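Long-range contacts in EmGH1 (Erythrobacter marinus, PDB 5Z87), which probably hydrolyses beta-glucosides, cutting terminal glucose from the non-reducing end as a member of glycoside hydrolase family 3: residues T575-I580 against E592-I597; L438-N443 against D526-C531; N425-Q430 against S613-D618; L579-P584 against D599-G604. One frame throughout, in Å; residues are numbered along the deposited sequence.

Contact 1: residues T575-I580 against E592-I597; sequences TVAVLI and ENCPAI
Ile597 and Leu579 meet on the face of the sheet that also bears Ala577. Ile597 has a large share of the contact. Its CB lies 4.2 Å from Ala577 O. Both of its branches start there. CG2 is anti to the backbone N and turns to the neighbouring strand. It packs 3.7 Å from Leu579 CD1, and the two side chains pass at a slant. CG1 is anti to the carbonyl carbon (chi1 -54°) and lies more loosely, 4.4 Å from Ala577 CB. Beyond it, the tip carbon CD1 extends away from strand 574-580. Cys594 SG lies 3.9 Å from Ala577 CB. On the other face, Val576 CG1 touches Ala596 CB at 3.7 Å. The backbones run parallel. A nearly straight hydrogen bond joins Ala577 N to Ala596 O (3.0 Å, 170° at the hydrogen). A CH...O contact from Ile597 CA to Ala577 O continues the pairing. The two strands and helix 588-593 form a beta-alpha-beta unit. Ile597 and Leu579 both also touch Leu420 of strand 418-422, Cys594 leans on Leu569 of helix 561-569, and strand 527-533 flanks strand 574-580.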
loop_
_atom_site.group_PDB
_atom_site.type_symbol
_atom_site.label_atom_id
_atom_site.label_comp_id
_atom_site.label_asym_id
_atom_site.label_seq_id
_atom_site.Cartn_x
_atom_site.Cartn_y
_atom_site.Cartn_z
ATOM N N THR A 575 6.994 -7.299 37.374
ATOM C CA THR A 575 7.650 -7.385 36.076
ATOM C C THR A 575 7.270 -6.189 35.213
ATOM O O THR A 575 6.086 -5.880 35.059
ATOM C CB THR A 575 7.282 -8.689 35.358
ATOM O OG1 THR A 575 7.599 -9.803 36.199
ATOM C CG2 THR A 575 8.058 -8.829 34.051
ATOM N N VAL A 576 8.279 -5.519 34.653
ATOM C CA VAL A 576 8.082 -4.448 33.689
ATOM C C VAL A 576 8.952 -4.722 32.471
ATOM O O VAL A 576 9.976 -5.404 32.543
ATOM C CB VAL A 576 8.408 -3.063 34.272
ATOM C CG1 VAL A 576 7.616 -2.840 35.545
ATOM C CG2 VAL A 576 9.885 -2.953 34.550
ATOM N N ALA A 577 8.536 -4.170 31.341
ATOM C CA ALA A 577 9.274 -4.322 30.099
ATOM C C ALA A 577 9.718 -2.954 29.588
ATOM O O ALA A 577 8.976 -1.963 29.692
ATOM C CB ALA A 577 8.432 -5.064 29.044
ATOM N N VAL A 578 10.949 -2.910 29.075
ATOM C CA VAL A 578 11.527 -1.748 28.398
ATOM C C VAL A 578 11.804 -2.142 26.947
ATOM O O VAL A 578 12.543 -3.102 26.688
ATOM C CB VAL A 578 12.819 -1.272 29.084
ATOM C CG1 VAL A 578 13.295 0.052 28.475
ATOM C CG2 VAL A 578 12.600 -1.114 30.571
ATOM N N LEU A 579 11.228 -1.404 26.001
ATOM C CA LEU A 579 11.403 -1.718 24.584
ATOM C C LEU A 579 12.532 -0.876 23.990
ATOM O O LEU A 579 12.521 0.359 24.083
ATOM C CB LEU A 579 10.104 -1.497 23.805
ATOM C CG LEU A 579 8.930 -2.412 24.155
ATOM C CD1 LEU A 579 7.675 -1.935 23.484
ATOM C CD2 LEU A 579 9.219 -3.822 23.744
ATOM N N ILE A 580 13.489 -1.555 23.369
ATOM C CA ILE A 580 14.636 -0.939 22.720
ATOM C C ILE A 580 14.691 -1.511 21.316
ATOM O O ILE A 580 14.719 -2.739 21.152
ATOM C CB ILE A 580 15.944 -1.211 23.492
ATOM C CG1 ILE A 580 15.843 -0.607 24.898
ATOM C CG2 ILE A 580 17.171 -0.662 22.743
ATOM C CD1 ILE A 580 16.915 -1.113 25.874
ATOM N N GLU A 592 -0.638 -7.518 25.814
ATOM C CA GLU A 592 -1.705 -8.235 26.504
ATOM C C GLU A 592 -1.263 -8.733 27.888
ATOM O O GLU A 592 -2.057 -8.722 28.835
ATOM C CB GLU A 592 -2.183 -9.394 25.630
ATOM C CG GLU A 592 -3.255 -10.271 26.251
ATOM C CD GLU A 592 -3.656 -11.416 25.338
ATOM O OE1 GLU A 592 -3.944 -11.155 24.148
ATOM O OE2 GLU A 592 -3.667 -12.577 25.803
ATOM N N ASN A 593 -0.005 -9.156 28.041
ATOM C CA ASN A 593 0.369 -9.917 29.233
ATOM C C ASN A 593 1.233 -9.174 30.245
ATOM O O ASN A 593 1.262 -9.581 31.414
ATOM C CB ASN A 593 1.093 -11.204 28.826
ATOM C CG ASN A 593 0.189 -12.162 28.085
ATOM O OD1 ASN A 593 -0.737 -12.726 28.666
ATOM N ND2 ASN A 593 0.443 -12.343 26.791
ATOM N N CYS A 594 1.936 -8.115 29.845
ATOM C CA CYS A 594 2.834 -7.412 30.748
ATOM C C CYS A 594 2.258 -6.053 31.104
ATOM O O CYS A 594 2.035 -5.229 30.211
ATOM C CB CYS A 594 4.210 -7.254 30.121
ATOM S SG CYS A 594 5.332 -6.297 31.151
ATOM N N PRO A 595 2.039 -5.761 32.382
ATOM C CA PRO A 595 1.230 -4.582 32.734
ATOM C C PRO A 595 1.913 -3.242 32.518
ATOM O O PRO A 595 1.210 -2.234 32.380
ATOM C CB PRO A 595 0.917 -4.804 34.224
ATOM C CG PRO A 595 2.013 -5.704 34.711
ATOM C CD PRO A 595 2.325 -6.618 33.544
ATOM N N ALA A 596 3.243 -3.172 32.544
ATOM C CA ALA A 596 3.960 -1.900 32.459
ATOM C C ALA A 596 5.015 -1.997 31.373
ATOM O O ALA A 596 5.867 -2.890 31.412
ATOM C CB ALA A 596 4.610 -1.526 33.796
ATOM N N ILE A 597 4.949 -1.098 30.398
ATOM C CA ILE A 597 5.857 -1.116 29.256
ATOM C C ILE A 597 6.372 0.293 29.011
ATOM O O ILE A 597 5.581 1.236 28.880
ATOM C CB ILE A 597 5.182 -1.664 27.983
ATOM C CG1 ILE A 597 4.577 -3.041 28.251
ATOM C CG2 ILE A 597 6.191 -1.747 26.847
ATOM C CD1 ILE A 597 3.761 -3.566 27.115
#

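Contact 2: residues L438-N443 against D526-C531; sequences LVVGPN and DVIVMC
Leu438, Val439 and Val440 pair with Ile528, Val529 and Met530 in parallel register, on neighbouring strands inclined by 16°. The backbone bonds come first. Leu438 N donates to Val527 O, and Val529 N donates to Leu438 O at 2.8 Å. Two residues further on, Val440 N donates to Val529 O and Cys531 N to Val440 O. Past the strand end, Asn443 N reaches Cys531 O at 3.2 Å. This donor stands well above the carbonyl plane. CH...O contacts fill in between, such as Met530 CA to Val440 O at 3.3 Å.

The apolar contacts are few. On one face, Ile528 CG2, anti to the backbone N, touches two side chains. Val440 CG1 comes within 3.8 Å of it. Leu438 CD2 is 4.2 Å away, its side chain lying beside that of Ile528 and pointing the same way. On the opposite face, Val439 CG1 meets Cys531 SG, also at 4.2 Å. The last group lies past the strand end, around Cys531 O. Gly441 has phi 133°, and a CB there would run into Cys531 O. Pro442 CD packs 3.4 Å from that same oxygen. The Asn443 amide ND2 is held by Gly534 O. Helices 508-522 and 561-569 cover the Ile528 face. This is the mainly parallel sheet of an alpha/beta sandwich, as in the C-terminal alpha/beta sandwich domain of family 3 glycoside hydrolases.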
loop_
_atom_site.group_PDB
_atom_site.type_symbol
_atom_site.label_atom_id
_atom_site.label_comp_id
_atom_site.label_asym_id
_atom_site.label_seq_id
_atom_site.Cartn_x
_atom_site.Cartn_y
_atom_site.Cartn_z
ATOM N N LEU A 438 16.308 -8.626 38.729
ATOM C CA LEU A 438 16.851 -9.295 37.552
ATOM C C LEU A 438 16.672 -8.394 36.333
ATOM O O LEU A 438 15.545 -8.003 36.012
ATOM C CB LEU A 438 16.153 -10.628 37.309
ATOM C CG LEU A 438 16.456 -11.280 35.954
ATOM C CD1 LEU A 438 17.905 -11.753 35.883
ATOM C CD2 LEU A 438 15.503 -12.421 35.659
ATOM N N VAL A 439 17.776 -8.060 35.669
ATOM C CA VAL A 439 17.760 -7.339 34.399
ATOM C C VAL A 439 18.078 -8.350 33.309
ATOM O O VAL A 439 19.175 -8.920 33.290
ATOM C CB VAL A 439 18.765 -6.174 34.399
ATOM C CG1 VAL A 439 18.734 -5.428 33.071
ATOM C CG2 VAL A 439 18.456 -5.217 35.540
ATOM N N VAL A 440 17.122 -8.586 32.406
ATOM C CA VAL A 440 17.172 -9.721 31.489
ATOM C C VAL A 440 16.658 -9.313 30.113
ATOM O O VAL A 440 15.734 -8.502 29.990
ATOM C CB VAL A 440 16.350 -10.901 32.053
ATOM C CG1 VAL A 440 15.007 -10.393 32.532
ATOM C CG2 VAL A 440 16.151 -11.989 31.008
ATOM N N GLY A 441 17.254 -9.906 29.071
ATOM C CA GLY A 441 16.793 -9.724 27.712
ATOM C C GLY A 441 17.901 -9.414 26.720
ATOM O O GLY A 441 19.011 -9.008 27.086
ATOM N N PRO A 442 17.611 -9.592 25.431
ATOM C CA PRO A 442 18.653 -9.376 24.412
ATOM C C PRO A 442 19.179 -7.949 24.367
ATOM O O PRO A 442 20.312 -7.742 23.918
ATOM C CB PRO A 442 17.954 -9.765 23.105
ATOM C CG PRO A 442 16.490 -9.569 23.387
ATOM C CD PRO A 442 16.315 -9.954 24.834
ATOM N N ASN A 443 18.431 -6.961 24.857
ATOM C CA ASN A 443 18.883 -5.577 24.809
ATOM C C ASN A 443 19.203 -5.006 26.185
ATOM O O ASN A 443 19.109 -3.793 26.389
ATOM C CB ASN A 443 17.849 -4.710 24.095
ATOM C CG ASN A 443 17.719 -5.076 22.638
ATOM O OD1 ASN A 443 18.611 -5.726 22.077
ATOM N ND2 ASN A 443 16.597 -4.700 22.019
ATOM N N ASP A 526 12.848 -10.166 43.385
ATOM C CA ASP A 526 11.520 -9.602 43.591
ATOM C C ASP A 526 11.060 -8.698 42.451
ATOM O O ASP A 526 9.856 -8.453 42.334
ATOM C CB ASP A 526 11.457 -8.817 44.909
ATOM C CG ASP A 526 12.700 -8.012 45.168
ATOM O OD1 ASP A 526 13.794 -8.587 45.024
ATOM O OD2 ASP A 526 12.587 -6.814 45.523
ATOM N N VAL A 527 11.975 -8.205 41.613
ATOM C CA VAL A 527 11.648 -7.377 40.453
ATOM C C VAL A 527 12.363 -7.933 39.226
ATOM O O VAL A 527 13.557 -8.256 39.289
ATOM C CB VAL A 527 12.044 -5.906 40.676
ATOM C CG1 VAL A 527 11.807 -5.094 39.410
ATOM C CG2 VAL A 527 11.282 -5.325 41.840
ATOM N N ILE A 528 11.633 -8.048 38.114
ATOM C CA ILE A 528 12.178 -8.467 36.824
ATOM C C ILE A 528 11.979 -7.324 35.831
ATOM O O ILE A 528 10.857 -6.828 35.671
ATOM C CB ILE A 528 11.493 -9.744 36.306
ATOM C CG1 ILE A 528 11.592 -10.877 37.324
ATOM C CG2 ILE A 528 12.071 -10.171 34.964
ATOM C CD1 ILE A 528 10.825 -12.091 36.886
ATOM N N VAL A 529 13.056 -6.904 35.171
ATOM C CA VAL A 529 13.000 -5.841 34.167
ATOM C C VAL A 529 13.444 -6.443 32.846
ATOM O O VAL A 529 14.627 -6.770 32.677
ATOM C CB VAL A 529 13.871 -4.635 34.532
ATOM C CG1 VAL A 529 13.927 -3.683 33.362
ATOM C CG2 VAL A 529 13.333 -3.926 35.761
ATOM N N MET A 530 12.502 -6.592 31.910
ATOM C CA MET A 530 12.772 -7.225 30.624
ATOM C C MET A 530 13.111 -6.164 29.579
ATOM O O MET A 530 12.342 -5.215 29.371
ATOM C CB MET A 530 11.571 -8.054 30.179
ATOM C CG MET A 530 10.947 -8.843 31.325
ATOM S SD MET A 530 9.728 -10.041 30.777
ATOM C CE MET A 530 8.339 -8.969 30.370
ATOM N N CYS A 531 14.268 -6.328 28.932
ATOM C CA CYS A 531 14.776 -5.418 27.903
ATOM C C CYS A 531 14.678 -6.132 26.558
ATOM O O CYS A 531 15.495 -7.004 26.245
ATOM C CB CYS A 531 16.205 -4.998 28.215
ATOM S SG CYS A 531 16.336 -4.159 29.809
#

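Contact 3: residues N425-Q430 against S613-D618; sequences NVLPLQ and SILFGD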
loop_
_atom_site.group_PDB
_atom_site.type_symbol
_atom_site.label_atom_id
_atom_site.label_comp_id
_atom_site.label_asym_id
_atom_site.label_seq_id
_atom_site.Cartn_x
_atom_site.Cartn_y
_atom_site.Cartn_z
ATOM N N ASN A 425 -0.593 0.441 38.102
ATOM C CA ASN A 425 0.387 1.370 38.662
ATOM C C ASN A 425 1.601 0.632 39.231
ATOM O O ASN A 425 2.114 0.957 40.305
ATOM C CB ASN A 425 -0.261 2.273 39.708
ATOM C CG ASN A 425 -1.169 3.321 39.081
ATOM O OD1 ASN A 425 -0.701 4.332 38.548
ATOM N ND2 ASN A 425 -2.474 3.081 39.135
ATOM N N VAL A 426 2.070 -0.368 38.487
ATOM C CA VAL A 426 3.309 -1.055 38.840
ATOM C C VAL A 426 4.472 -0.076 38.902
ATOM O O VAL A 426 5.368 -0.212 39.743
ATOM C CB VAL A 426 3.575 -2.188 37.841
ATOM C CG1 VAL A 426 4.913 -2.819 38.112
ATOM C CG2 VAL A 426 2.460 -3.210 37.936
ATOM N N LEU A 427 4.473 0.972 37.998
ATOM C CA LEU A 427 5.516 1.988 38.012
ATOM C C LEU A 427 5.013 3.280 38.644
ATOM O O LEU A 427 3.827 3.604 38.563
ATOM C CB LEU A 427 6.010 2.278 36.591
ATOM C CG LEU A 427 6.636 1.073 35.897
ATOM C CD1 LEU A 427 7.014 1.431 34.474
ATOM C CD2 LEU A 427 7.852 0.578 36.690
ATOM N N PRO A 428 5.886 4.046 39.308
ATOM C CA PRO A 428 7.310 3.769 39.514
ATOM C C PRO A 428 7.596 2.719 40.589
ATOM O O PRO A 428 6.908 2.659 41.610
ATOM C CB PRO A 428 7.852 5.121 39.956
ATOM C CG PRO A 428 6.706 5.750 40.667
ATOM C CD PRO A 428 5.493 5.344 39.880
ATOM N N LEU A 429 8.611 1.897 40.347
ATOM C CA LEU A 429 9.226 1.118 41.406
ATOM C C LEU A 429 9.689 2.033 42.544
ATOM O O LEU A 429 9.949 3.225 42.355
ATOM C CB LEU A 429 10.416 0.344 40.854
ATOM C CG LEU A 429 10.182 -0.445 39.570
ATOM C CD1 LEU A 429 11.456 -1.176 39.177
ATOM C CD2 LEU A 429 9.032 -1.416 39.743
ATOM N N GLN A 430 9.786 1.472 43.745
ATOM C CA GLN A 430 10.316 2.199 44.896
ATOM C C GLN A 430 11.696 1.646 45.229
ATOM O O GLN A 430 11.829 0.454 45.521
ATOM C CB GLN A 430 9.374 2.098 46.096
ATOM C CG GLN A 430 8.302 3.179 46.100
ATOM C CD GLN A 430 7.098 2.816 46.951
ATOM O OE1 GLN A 430 6.851 1.638 47.234
ATOM N NE2 GLN A 430 6.329 3.830 47.353
ATOM N N SER A 613 16.161 6.180 35.773
ATOM C CA SER A 613 15.522 7.303 36.450
ATOM C C SER A 613 14.002 7.274 36.292
ATOM O O SER A 613 13.269 7.693 37.200
ATOM C CB SER A 613 16.095 8.618 35.916
ATOM O OG SER A 613 17.480 8.725 36.216
ATOM N N ILE A 614 13.508 6.797 35.148
ATOM C CA ILE A 614 12.067 6.740 34.950
ATOM C C ILE A 614 11.487 5.519 35.644
ATOM O O ILE A 614 10.372 5.573 36.176
ATOM C CB ILE A 614 11.736 6.763 33.446
ATOM C CG1 ILE A 614 11.827 8.188 32.918
ATOM C CG2 ILE A 614 10.346 6.193 33.159
ATOM C CD1 ILE A 614 12.126 8.244 31.438
ATOM N N LEU A 615 12.224 4.413 35.680
ATOM C CA LEU A 615 11.700 3.228 36.351
ATOM C C LEU A 615 11.448 3.480 37.836
ATOM O O LEU A 615 10.541 2.876 38.417
ATOM C CB LEU A 615 12.649 2.049 36.164
ATOM C CG LEU A 615 12.566 1.383 34.791
ATOM C CD1 LEU A 615 13.705 0.400 34.601
ATOM C CD2 LEU A 615 11.238 0.695 34.615
ATOM N N PHE A 616 12.192 4.398 38.452
ATOM C CA PHE A 616 12.131 4.604 39.893
ATOM C C PHE A 616 11.473 5.925 40.280
ATOM O O PHE A 616 11.439 6.270 41.465
ATOM C CB PHE A 616 13.542 4.493 40.493
ATOM C CG PHE A 616 14.008 3.062 40.662
ATOM C CD1 PHE A 616 13.499 2.271 41.686
ATOM C CD2 PHE A 616 14.926 2.503 39.789
ATOM C CE1 PHE A 616 13.905 0.952 41.839
ATOM C CE2 PHE A 616 15.335 1.178 39.928
ATOM C CZ PHE A 616 14.824 0.402 40.957
ATOM N N GLY A 617 10.949 6.672 39.319
ATOM C CA GLY A 617 10.159 7.835 39.635
ATOM C C GLY A 617 10.913 9.133 39.745
ATOM O O GLY A 617 10.276 10.177 39.932
ATOM N N ASP A 618 12.246 9.120 39.649
ATOM C CA ASP A 618 12.972 10.389 39.678
ATOM C C ASP A 618 12.590 11.263 38.490
ATOM O O ASP A 618 12.550 12.492 38.604
ATOM C CB ASP A 618 14.483 10.150 39.689
ATOM C CG ASP A 618 14.930 9.230 40.816
ATOM O OD1 ASP A 618 14.197 9.085 41.814
ATOM O OD2 ASP A 618 16.020 8.635 40.695
#
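Leu429 and Phe616 meet where the loop 425-430 closes over the C-terminal end of helix 607-615. That helix ends in a Schellman motif, with Gly617 at positive phi. The Phe616 ring and the Leu429 side chain cross at a slant. Leu429 CD1 lies over one face of the ring, 4.1 Å from CZ. Leu429 CB is 3.7 Å from CE1. The carbonyl carbon of Gln430 sits at the ring edge. Phe616 CB starts off away from the loop; chi1 -79° puts CG anti to the carbonyl carbon, and the ring beyond it reaches Leu429. Tyr469 stacks on this ring, and Phe475 meets it at an angle. An alanine at Phe616 would probably open a gap beside Leu429 CB and CD1 and leave Tyr469 without its stacking partner.

The second apolar pair is Leu427 with Leu615. Their CD2 methyls touch at 4.0 Å, and their side chains also pass at a slant. Both rest on Val576 of strand 574-580. Between the two pairs runs the one hydrogen bond of the contact. Leu429 N donates to Leu615 O at 2.9 Å, though it is bent (130° at the hydrogen). A carbonyl of the last helical turn is thus taken up by the loop.

Pro428 follows a cis peptide bond and faces the helix end. A CB on Gly617 would point at it and come about 3.1 Å from Pro428 CB. With glycine there, Pro428 CB rests 3.5 Å from Gly617 N.

Contact 4: residues L579-P584 against D599-G604; sequences LIHGRP and DAFYPG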
loop_
_atom_site.group_PDB
_atom_site.type_symbol
_atom_site.label_atom_id
_atom_site.label_comp_id
_atom_site.label_asym_id
_atom_site.label_seq_id
_atom_site.Cartn_x
_atom_site.Cartn_y
_atom_site.Cartn_z
ATOM N N LEU A 579 11.228 -1.404 26.001
ATOM C CA LEU A 579 11.403 -1.718 24.584
ATOM C C LEU A 579 12.532 -0.876 23.990
ATOM O O LEU A 579 12.521 0.359 24.083
ATOM C CB LEU A 579 10.104 -1.497 23.805
ATOM C CG LEU A 579 8.930 -2.412 24.155
ATOM C CD1 LEU A 579 7.675 -1.935 23.484
ATOM C CD2 LEU A 579 9.219 -3.822 23.744
ATOM N N ILE A 580 13.489 -1.555 23.369
ATOM C CA ILE A 580 14.636 -0.939 22.720
ATOM C C ILE A 580 14.691 -1.511 21.316
ATOM O O ILE A 580 14.719 -2.739 21.152
ATOM C CB ILE A 580 15.944 -1.211 23.492
ATOM C CG1 ILE A 580 15.843 -0.607 24.898
ATOM C CG2 ILE A 580 17.171 -0.662 22.743
ATOM C CD1 ILE A 580 16.915 -1.113 25.874
ATOM N N HIS A 581 14.685 -0.634 20.308
ATOM C CA HIS A 581 14.358 -1.033 18.933
ATOM C C HIS A 581 14.431 0.172 17.994
ATOM O O HIS A 581 14.368 1.327 18.427
ATOM C CB HIS A 581 12.950 -1.635 18.855
ATOM C CG HIS A 581 11.885 -0.713 19.369
ATOM N ND1 HIS A 581 10.962 -0.101 18.544
ATOM C CD2 HIS A 581 11.600 -0.291 20.625
ATOM C CE1 HIS A 581 10.147 0.644 19.270
ATOM N NE2 HIS A 581 10.519 0.557 20.535
ATOM N N GLY A 582 14.526 -0.120 16.693
ATOM C CA GLY A 582 14.479 0.907 15.664
ATOM C C GLY A 582 13.085 1.267 15.163
ATOM O O GLY A 582 12.534 2.300 15.546
ATOM N N ARG A 583 12.509 0.436 14.305
ATOM C CA ARG A 583 11.170 0.705 13.766
ATOM C C ARG A 583 10.105 0.660 14.862
ATOM O O ARG A 583 10.288 0.014 15.897
ATOM C CB ARG A 583 10.816 -0.322 12.702
ATOM C CG ARG A 583 10.790 -1.739 13.268
ATOM C CD ARG A 583 10.090 -2.720 12.345
ATOM N NE ARG A 583 10.652 -2.691 10.996
ATOM C CZ ARG A 583 11.775 -3.310 10.649
ATOM N NH1 ARG A 583 12.453 -4.012 11.556
ATOM N NH2 ARG A 583 12.210 -3.235 9.394
ATOM N N PRO A 584 8.967 1.316 14.647
ATOM C CA PRO A 584 7.816 1.069 15.526
ATOM C C PRO A 584 7.464 -0.406 15.501
ATOM O O PRO A 584 7.367 -1.011 14.429
ATOM C CB PRO A 584 6.705 1.927 14.913
ATOM C CG PRO A 584 7.428 2.985 14.108
ATOM C CD PRO A 584 8.647 2.278 13.578
ATOM N N ASP A 599 8.629 2.438 26.232
ATOM C CA ASP A 599 9.114 2.374 24.859
ATOM C C ASP A 599 10.241 3.385 24.716
ATOM O O ASP A 599 10.005 4.597 24.744
ATOM C CB ASP A 599 8.003 2.634 23.845
ATOM C CG ASP A 599 8.335 2.060 22.470
ATOM O OD1 ASP A 599 9.550 1.915 22.152
ATOM O OD2 ASP A 599 7.384 1.744 21.714
ATOM N N ALA A 600 11.468 2.886 24.574
ATOM C CA ALA A 600 12.632 3.758 24.551
ATOM C C ALA A 600 13.195 3.947 23.155
ATOM O O ALA A 600 14.110 4.759 22.980
ATOM C CB ALA A 600 13.730 3.209 25.481
ATOM N N PHE A 601 12.663 3.224 22.170
ATOM C CA PHE A 601 13.227 3.207 20.833
ATOM C C PHE A 601 14.734 2.958 20.928
ATOM O O PHE A 601 15.149 1.880 21.372
ATOM C CB PHE A 601 12.825 4.499 20.101
ATOM C CG PHE A 601 11.417 4.427 19.530
ATOM C CD1 PHE A 601 11.183 3.796 18.309
ATOM C CD2 PHE A 601 10.330 4.904 20.247
ATOM C CE1 PHE A 601 9.899 3.695 17.790
ATOM C CE2 PHE A 601 9.036 4.802 19.742
ATOM C CZ PHE A 601 8.820 4.203 18.502
ATOM N N TYR A 602 15.565 3.908 20.520
ATOM C CA TYR A 602 17.000 3.833 20.808
ATOM C C TYR A 602 17.313 5.071 21.618
ATOM O O TYR A 602 17.233 6.186 21.077
ATOM C CB TYR A 602 17.852 3.770 19.545
ATOM C CG TYR A 602 17.772 2.452 18.807
ATOM C CD1 TYR A 602 17.784 1.244 19.493
ATOM C CD2 TYR A 602 17.662 2.414 17.423
ATOM C CE1 TYR A 602 17.719 0.032 18.820
ATOM C CE2 TYR A 602 17.611 1.216 16.743
ATOM C CZ TYR A 602 17.631 0.021 17.448
ATOM O OH TYR A 602 17.569 -1.185 16.781
ATOM N N PRO A 603 17.608 4.943 22.914
ATOM C CA PRO A 603 17.611 6.123 23.788
ATOM C C PRO A 603 18.956 6.842 23.884
ATOM O O PRO A 603 19.148 7.691 24.760
ATOM C CB PRO A 603 17.175 5.535 25.136
ATOM C CG PRO A 603 17.694 4.150 25.103
ATOM C CD PRO A 603 17.674 3.687 23.680
ATOM N N GLY A 604 19.879 6.562 22.976
ATOM C CA GLY A 604 21.112 7.324 22.956
ATOM C C GLY A 604 22.120 6.807 23.968
ATOM O O GLY A 604 21.917 5.793 24.633
#
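The C-terminal ends of two parallel strands of a beta-alpha-beta unit, 574-580 and 596-601, meet here through His581, Asp599, Phe601 and Tyr602. His581 CG sits between the backbone N and the carbonyl carbon (chi1 57°), and the ring beyond it reaches Asp599 and Phe601. His581 is held at both ring nitrogens. NE2 donates to Asp599 OD1, a His-carboxylate hydrogen bond whose modelled length is too short to trust. ND1 donates to Arg583 O at 2.7 Å, with that oxygen in the ring plane. One face of the imidazole receives Phe601 CA, 4.0 Å from the ring centroid, a CH-pi contact. The Phe601 ring in turn carries His581 CE1 over one face, near the rim, with the planes at 36°.

In the parallel sheet pairing, Ala600 N donates to Leu579 O at 2.8 Å. Beyond it, His581 N donates to Phe601 O from above the carbonyl plane. Tyr602 lies flat against the His581-Gly582 peptide. His581 O stands 3.3 Å above its ring, over the centre, and Ile580 CG2 meets the ring edge at CD1 (3.8 Å). An alanine at Tyr602 would probably leave a gap beside that peptide and Ile580 CG2. Met147 of helix 146-150 touches both Phe601 and Pro584.

All four contacts belong to the alpha/beta domain that follows the barrel. Contacts 1, 2 and 4 share its sheet. Strand 574-580 joins contact 1 to contact 2, whose centres are about 10 Å apart, through a probable hydrogen bond from Val578 N to Met530 O (2.7 Å). Contacts 1 and 4 follow the same strand pair, their centres about 13 Å apart. Contact 3 covers the face of contact 1 that bears Val576, with Leu427 CD2 3.6 Å from Val576 CG1. Contact 4 lies deepest, about 13 Å from the chain centre, beside the barrel domain. The side chain of Arg583 is about 3 Å from a bound magnesium ion, nearest atoms. The dithiothreitol pocket lies away from all four.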